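Local atomic coordinates of ATP-citrate lyase beta-subunit (Chlorobium limicola, PDB entry 6HXJ), a protein that probably catalyses, as part of ATP-citrate lyase, the ATP-dependent cleavage of citrate with coenzyme A to oxaloacetate and acetyl-CoA. Residues Ile140-Thr152 against Glu166-Asp180. Sequence-based numbering, arbitrary orientation.
Sequences IELDENPTIEQLT and ERVGKICSRLILCFD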
loop_
_atom_site.group_PDB
_atom_site.type_symbol
_atom_site.label_atom_id
_atom_site.label_comp_id
_atom_site.label_asym_id
_atom_site.label_seq_id
_atom_site.Cartn_x
_atom_site.Cartn_y
_atom_site.Cartn_z
ATOM N N ILE A 140 -15.329 42.555 56.318
ATOM C CA ILE A 140 -16.051 41.450 55.706
ATOM C C ILE A 140 -15.036 40.379 55.398
ATOM O O ILE A 140 -14.204 40.560 54.512
ATOM C CB ILE A 140 -16.866 41.887 54.459
ATOM C CG1 ILE A 140 -17.958 42.887 54.857
ATOM C CG2 ILE A 140 -17.481 40.673 53.745
ATOM C CD1 ILE A 140 -18.057 43.964 53.983
ATOM N N GLU A 141 -15.070 39.276 56.149
ATOM C CA GLU A 141 -14.176 38.146 55.907
ATOM C C GLU A 141 -14.568 37.483 54.610
ATOM O O GLU A 141 -15.757 37.456 54.271
ATOM C CB GLU A 141 -14.195 37.159 57.064
ATOM C CG GLU A 141 -13.289 37.588 58.212
ATOM C CD GLU A 141 -11.823 37.794 57.860
ATOM O OE1 GLU A 141 -11.170 36.819 57.413
ATOM O OE2 GLU A 141 -11.330 38.934 58.032
ATOM N N LEU A 142 -13.565 37.069 53.834
ATOM C CA LEU A 142 -13.715 36.467 52.509
ATOM C C LEU A 142 -14.711 35.296 52.524
ATOM O O LEU A 142 -14.567 34.360 53.326
ATOM C CB LEU A 142 -12.334 36.044 51.994
ATOM C CG LEU A 142 -12.225 35.603 50.549
ATOM C CD1 LEU A 142 -12.278 36.775 49.590
ATOM C CD2 LEU A 142 -10.957 34.877 50.347
ATOM N N ASP A 143 -15.777 35.429 51.690
ATOM C CA ASP A 143 -16.900 34.486 51.524
ATOM C C ASP A 143 -17.775 34.318 52.793
ATOM O O ASP A 143 -18.594 33.398 52.853
ATOM C CB ASP A 143 -16.414 33.106 50.981
ATOM C CG ASP A 143 -15.663 33.153 49.659
ATOM O OD1 ASP A 143 -16.111 33.885 48.743
ATOM O OD2 ASP A 143 -14.647 32.425 49.524
ATOM N N GLU A 144 -17.621 35.213 53.772
ATOM C CA GLU A 144 -18.386 35.223 55.018
ATOM C C GLU A 144 -19.101 36.581 55.095
ATOM O O GLU A 144 -18.897 37.360 56.036
ATOM C CB GLU A 144 -17.453 34.987 56.223
ATOM C CG GLU A 144 -16.771 33.627 56.258
ATOM C CD GLU A 144 -15.562 33.548 57.175
ATOM O OE1 GLU A 144 -15.758 33.552 58.412
ATOM O OE2 GLU A 144 -14.421 33.476 56.662
ATOM N N ASN A 145 -19.919 36.860 54.063
ATOM C CA ASN A 145 -20.649 38.120 53.864
ATOM C C ASN A 145 -21.743 38.381 54.923
ATOM O O ASN A 145 -22.491 37.458 55.257
ATOM C CB ASN A 145 -21.198 38.198 52.432
ATOM C CG ASN A 145 -20.149 38.211 51.341
ATOM O OD1 ASN A 145 -18.926 38.183 51.578
ATOM N ND2 ASN A 145 -20.618 38.251 50.109
ATOM N N PRO A 146 -21.809 39.618 55.494
ATOM C CA PRO A 146 -22.794 39.882 56.559
ATOM C C PRO A 146 -24.232 39.838 56.087
ATOM O O PRO A 146 -24.506 39.953 54.893
ATOM C CB PRO A 146 -22.402 41.264 57.105
ATOM C CG PRO A 146 -21.614 41.911 56.033
ATOM C CD PRO A 146 -20.976 40.808 55.213
ATOM N N THR A 147 -25.148 39.646 57.033
ATOM C CA THR A 147 -26.586 39.621 56.750
ATOM C C THR A 147 -27.096 41.049 56.695
ATOM O O THR A 147 -26.392 41.958 57.146
ATOM C CB THR A 147 -27.358 38.804 57.789
ATOM O OG1 THR A 147 -27.380 39.480 59.054
ATOM C CG2 THR A 147 -26.831 37.383 57.938
ATOM N N ILE A 148 -28.315 41.250 56.170
ATOM C CA ILE A 148 -28.871 42.598 56.069
ATOM C C ILE A 148 -28.965 43.266 57.444
ATOM O O ILE A 148 -28.542 44.413 57.542
ATOM C CB ILE A 148 -30.178 42.656 55.253
ATOM C CG1 ILE A 148 -29.850 42.419 53.757
ATOM C CG2 ILE A 148 -30.902 44.021 55.411
ATOM C CD1 ILE A 148 -30.997 42.100 52.888
ATOM N N GLU A 149 -29.391 42.540 58.493
ATOM C CA GLU A 149 -29.506 43.083 59.849
ATOM C C GLU A 149 -28.200 43.640 60.379
ATOM O O GLU A 149 -28.183 44.759 60.890
ATOM C CB GLU A 149 -30.118 42.072 60.824
ATOM C CG GLU A 149 -30.207 40.635 60.334
ATOM C CD GLU A 149 -31.133 40.334 59.166
ATOM O OE1 GLU A 149 -30.650 39.733 58.177
ATOM O OE2 GLU A 149 -32.320 40.736 59.217
ATOM N N GLN A 150 -27.104 42.888 60.215
ATOM C CA GLN A 150 -25.771 43.344 60.626
ATOM C C GLN A 150 -25.465 44.686 59.985
ATOM O O GLN A 150 -25.001 45.602 60.662
ATOM C CB GLN A 150 -24.699 42.330 60.201
ATOM C CG GLN A 150 -24.860 40.962 60.823
ATOM C CD GLN A 150 -23.676 40.071 60.516
ATOM O OE1 GLN A 150 -23.762 39.132 59.720
ATOM N NE2 GLN A 150 -22.544 40.330 61.158
ATOM N N LEU A 151 -25.693 44.766 58.665
ATOM C CA LEU A 151 -25.497 45.979 57.902
ATOM C C LEU A 151 -26.410 47.073 58.427
ATOM O O LEU A 151 -25.947 48.192 58.612
ATOM C CB LEU A 151 -25.691 45.701 56.416
ATOM C CG LEU A 151 -24.596 44.776 55.807
ATOM C CD1 LEU A 151 -24.958 44.315 54.438
ATOM C CD2 LEU A 151 -23.204 45.387 55.885
ATOM N N THR A 152 -27.666 46.734 58.766
ATOM C CA THR A 152 -28.585 47.702 59.366
ATOM C C THR A 152 -28.010 48.187 60.698
ATOM O O THR A 152 -27.972 49.389 60.925
ATOM C CB THR A 152 -30.048 47.227 59.448
ATOM O OG1 THR A 152 -30.293 46.471 60.622
ATOM C CG2 THR A 152 -30.526 46.493 58.216
ATOM N N GLU A 166 -32.194 50.371 57.573
ATOM C CA GLU A 166 -32.476 49.151 56.834
ATOM C C GLU A 166 -32.156 49.391 55.375
ATOM O O GLU A 166 -31.422 48.614 54.781
ATOM C CB GLU A 166 -33.947 48.761 56.995
ATOM C CG GLU A 166 -34.368 48.541 58.440
ATOM C CD GLU A 166 -35.837 48.239 58.653
ATOM O OE1 GLU A 166 -36.330 47.252 58.060
ATOM O OE2 GLU A 166 -36.486 48.965 59.443
ATOM N N ARG A 167 -32.667 50.500 54.822
ATOM C CA ARG A 167 -32.453 50.911 53.442
ATOM C C ARG A 167 -30.983 51.009 53.117
ATOM O O ARG A 167 -30.555 50.464 52.105
ATOM C CB ARG A 167 -33.149 52.246 53.171
ATOM C CG ARG A 167 -34.622 52.101 52.859
ATOM C CD ARG A 167 -35.256 53.444 52.595
ATOM N NE ARG A 167 -36.719 53.378 52.666
ATOM C CZ ARG A 167 -37.525 53.237 51.615
ATOM N NH1 ARG A 167 -38.839 53.199 51.782
ATOM N NH2 ARG A 167 -37.022 53.147 50.389
ATOM N N VAL A 168 -30.209 51.662 53.981
ATOM C CA VAL A 168 -28.772 51.788 53.839
ATOM C C VAL A 168 -28.182 50.388 53.872
ATOM O O VAL A 168 -27.441 50.035 52.963
ATOM C CB VAL A 168 -28.173 52.703 54.921
ATOM C CG1 VAL A 168 -26.672 52.531 55.020
ATOM C CG2 VAL A 168 -28.512 54.161 54.642
ATOM N N GLY A 169 -28.560 49.596 54.874
ATOM C CA GLY A 169 -28.119 48.218 55.017
ATOM C C GLY A 169 -28.350 47.407 53.759
ATOM O O GLY A 169 -27.423 46.755 53.265
ATOM N N LYS A 170 -29.574 47.475 53.204
ATOM C CA LYS A 170 -29.913 46.771 51.972
ATOM C C LYS A 170 -28.973 47.176 50.832
ATOM O O LYS A 170 -28.448 46.300 50.144
ATOM C CB LYS A 170 -31.382 46.975 51.578
ATOM C CG LYS A 170 -32.303 45.917 52.155
ATOM C CD LYS A 170 -33.696 45.993 51.546
ATOM C CE LYS A 170 -34.715 45.208 52.338
ATOM N NZ LYS A 170 -36.071 45.274 51.727
ATOM N N ILE A 171 -28.726 48.501 50.669
ATOM C CA ILE A 171 -27.821 49.049 49.646
ATOM C C ILE A 171 -26.464 48.431 49.832
ATOM O O ILE A 171 -25.899 47.930 48.867
ATOM C CB ILE A 171 -27.737 50.598 49.690
ATOM C CG1 ILE A 171 -29.044 51.256 49.195
ATOM C CG2 ILE A 171 -26.506 51.137 48.920
ATOM C CD1 ILE A 171 -29.398 52.488 49.927
ATOM N N CYS A 172 -25.952 48.447 51.071
ATOM C CA CYS A 172 -24.655 47.885 51.386
ATOM C C CYS A 172 -24.508 46.481 50.935
ATOM O O CYS A 172 -23.516 46.173 50.304
ATOM C CB CYS A 172 -24.332 48.035 52.856
ATOM S SG CYS A 172 -23.791 49.700 53.282
ATOM N N SER A 173 -25.494 45.640 51.189
ATOM C CA SER A 173 -25.441 44.256 50.756
ATOM C C SER A 173 -25.262 44.140 49.252
ATOM O O SER A 173 -24.425 43.370 48.781
ATOM C CB SER A 173 -26.665 43.492 51.253
ATOM O OG SER A 173 -27.887 43.711 50.569
ATOM N N ARG A 174 -26.012 44.946 48.509
ATOM C CA ARG A 174 -25.929 44.971 47.056
ATOM C C ARG A 174 -24.518 45.371 46.656
ATOM O O ARG A 174 -23.921 44.717 45.820
ATOM C CB ARG A 174 -26.952 45.955 46.480
ATOM C CG ARG A 174 -28.363 45.856 47.060
ATOM C CD ARG A 174 -29.361 45.129 46.184
ATOM N NE ARG A 174 -30.710 45.202 46.763
ATOM C CZ ARG A 174 -31.717 45.937 46.287
ATOM N NH1 ARG A 174 -31.560 46.662 45.186
ATOM N NH2 ARG A 174 -32.896 45.934 46.897
ATOM N N LEU A 175 -23.967 46.399 47.311
ATOM C CA LEU A 175 -22.607 46.827 47.073
ATOM C C LEU A 175 -21.677 45.672 47.352
ATOM O O LEU A 175 -20.792 45.399 46.557
ATOM C CB LEU A 175 -22.271 47.966 48.006
ATOM C CG LEU A 175 -20.986 48.749 47.686
ATOM C CD1 LEU A 175 -21.143 49.573 46.408
ATOM C CD2 LEU A 175 -20.619 49.676 48.842
ATOM N N ILE A 176 -21.906 44.965 48.461
ATOM C CA ILE A 176 -21.118 43.812 48.873
ATOM C C ILE A 176 -21.221 42.706 47.850
ATOM O O ILE A 176 -20.214 42.057 47.570
ATOM C CB ILE A 176 -21.530 43.361 50.283
ATOM C CG1 ILE A 176 -20.947 44.324 51.337
ATOM C CG2 ILE A 176 -21.070 41.926 50.567
ATOM C CD1 ILE A 176 -21.611 44.302 52.683
ATOM N N LEU A 177 -22.425 42.492 47.285
ATOM C CA LEU A 177 -22.668 41.480 46.258
ATOM C C LEU A 177 -21.922 41.888 44.991
ATOM O O LEU A 177 -21.261 41.053 44.380
ATOM C CB LEU A 177 -24.177 41.315 45.971
ATOM C CG LEU A 177 -24.863 40.323 46.836
ATOM C CD1 LEU A 177 -26.366 40.323 46.595
ATOM C CD2 LEU A 177 -24.226 38.965 46.680
ATOM N N CYS A 178 -21.993 43.184 44.636
ATOM C CA CYS A 178 -21.352 43.767 43.479
ATOM C C CYS A 178 -19.870 43.590 43.614
ATOM O O CYS A 178 -19.247 43.176 42.652
ATOM C CB CYS A 178 -21.732 45.240 43.312
ATOM S SG CYS A 178 -20.938 46.089 41.906
ATOM N N PHE A 179 -19.305 43.821 44.797
ATOM C CA PHE A 179 -17.873 43.698 45.035
ATOM C C PHE A 179 -17.441 42.256 44.891
ATOM O O PHE A 179 -16.492 41.964 44.152
ATOM C CB PHE A 179 -17.506 44.254 46.417
ATOM C CG PHE A 179 -16.025 44.310 46.702
ATOM C CD1 PHE A 179 -15.341 43.184 47.144
ATOM C CD2 PHE A 179 -15.329 45.503 46.605
ATOM C CE1 PHE A 179 -13.977 43.245 47.445
ATOM C CE2 PHE A 179 -13.973 45.569 46.930
ATOM C CZ PHE A 179 -13.301 44.436 47.337
ATOM N N ASP A 180 -18.148 41.360 45.585
ATOM C CA ASP A 180 -17.860 39.933 45.572
ATOM C C ASP A 180 -17.879 39.377 44.134
ATOM O O ASP A 180 -16.888 38.801 43.667
ATOM C CB ASP A 180 -18.873 39.192 46.473
ATOM C CG ASP A 180 -18.357 37.944 47.178
ATOM O OD1 ASP A 180 -19.068 36.910 47.155
ATOM O OD2 ASP A 180 -17.317 38.038 47.872
#
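Leu151 is a knob in a hole formed by Gly169, Cys172, Ser173 and Ile176. Its CD1 lies over the backbone of helix 163-181, 3.5 Å from Ser173 N. Its CD2 meets Ile176 CD1 tip to tip at 3.7 Å. Ile140 CD1 also reaches that methyl end-on, at 3.8 Å, and Pro146 CG adds a looser touch. Ile176 CG1 lies beside the backbone N (chi1 -76°), which sends CD1 to Leu151 and leaves CG2 for Asn145 ND2, 3.7 Å away. The Asn145 amide and the Asp180 carboxylate come from opposite directions, their planes 73° apart, and Asn145 ND2 stays 3.6 Å from Asp180 OD1. Thr152 CG2 rests on Glu166 CA at 3.6 Å. Gly169 lets the backbones close to 4.4 Å between Thr152 CA and Gly169 CA. Thr152 OG1 donates a hydrogen bond to Glu149 O at 2.7 Å, in the carbonyl plane on a lone pair, which holds the side-chain rotation that turns CG2 to Glu166. A glycine in place of Thr152 would probably open a gap over Glu166 CA and leave Glu149 O without its hydroxyl donor. Further out, Leu118 of strand 115-121 touches Ile140, Leu151 and Cys172 from the sheet. Asp143 pairs with a basic side chain of the chain of another protein. The helical segments 148-152 and 166-180 cross with 122° between their directions, typical of helices layered on the antiparallel sheet of an ATP-grasp domain.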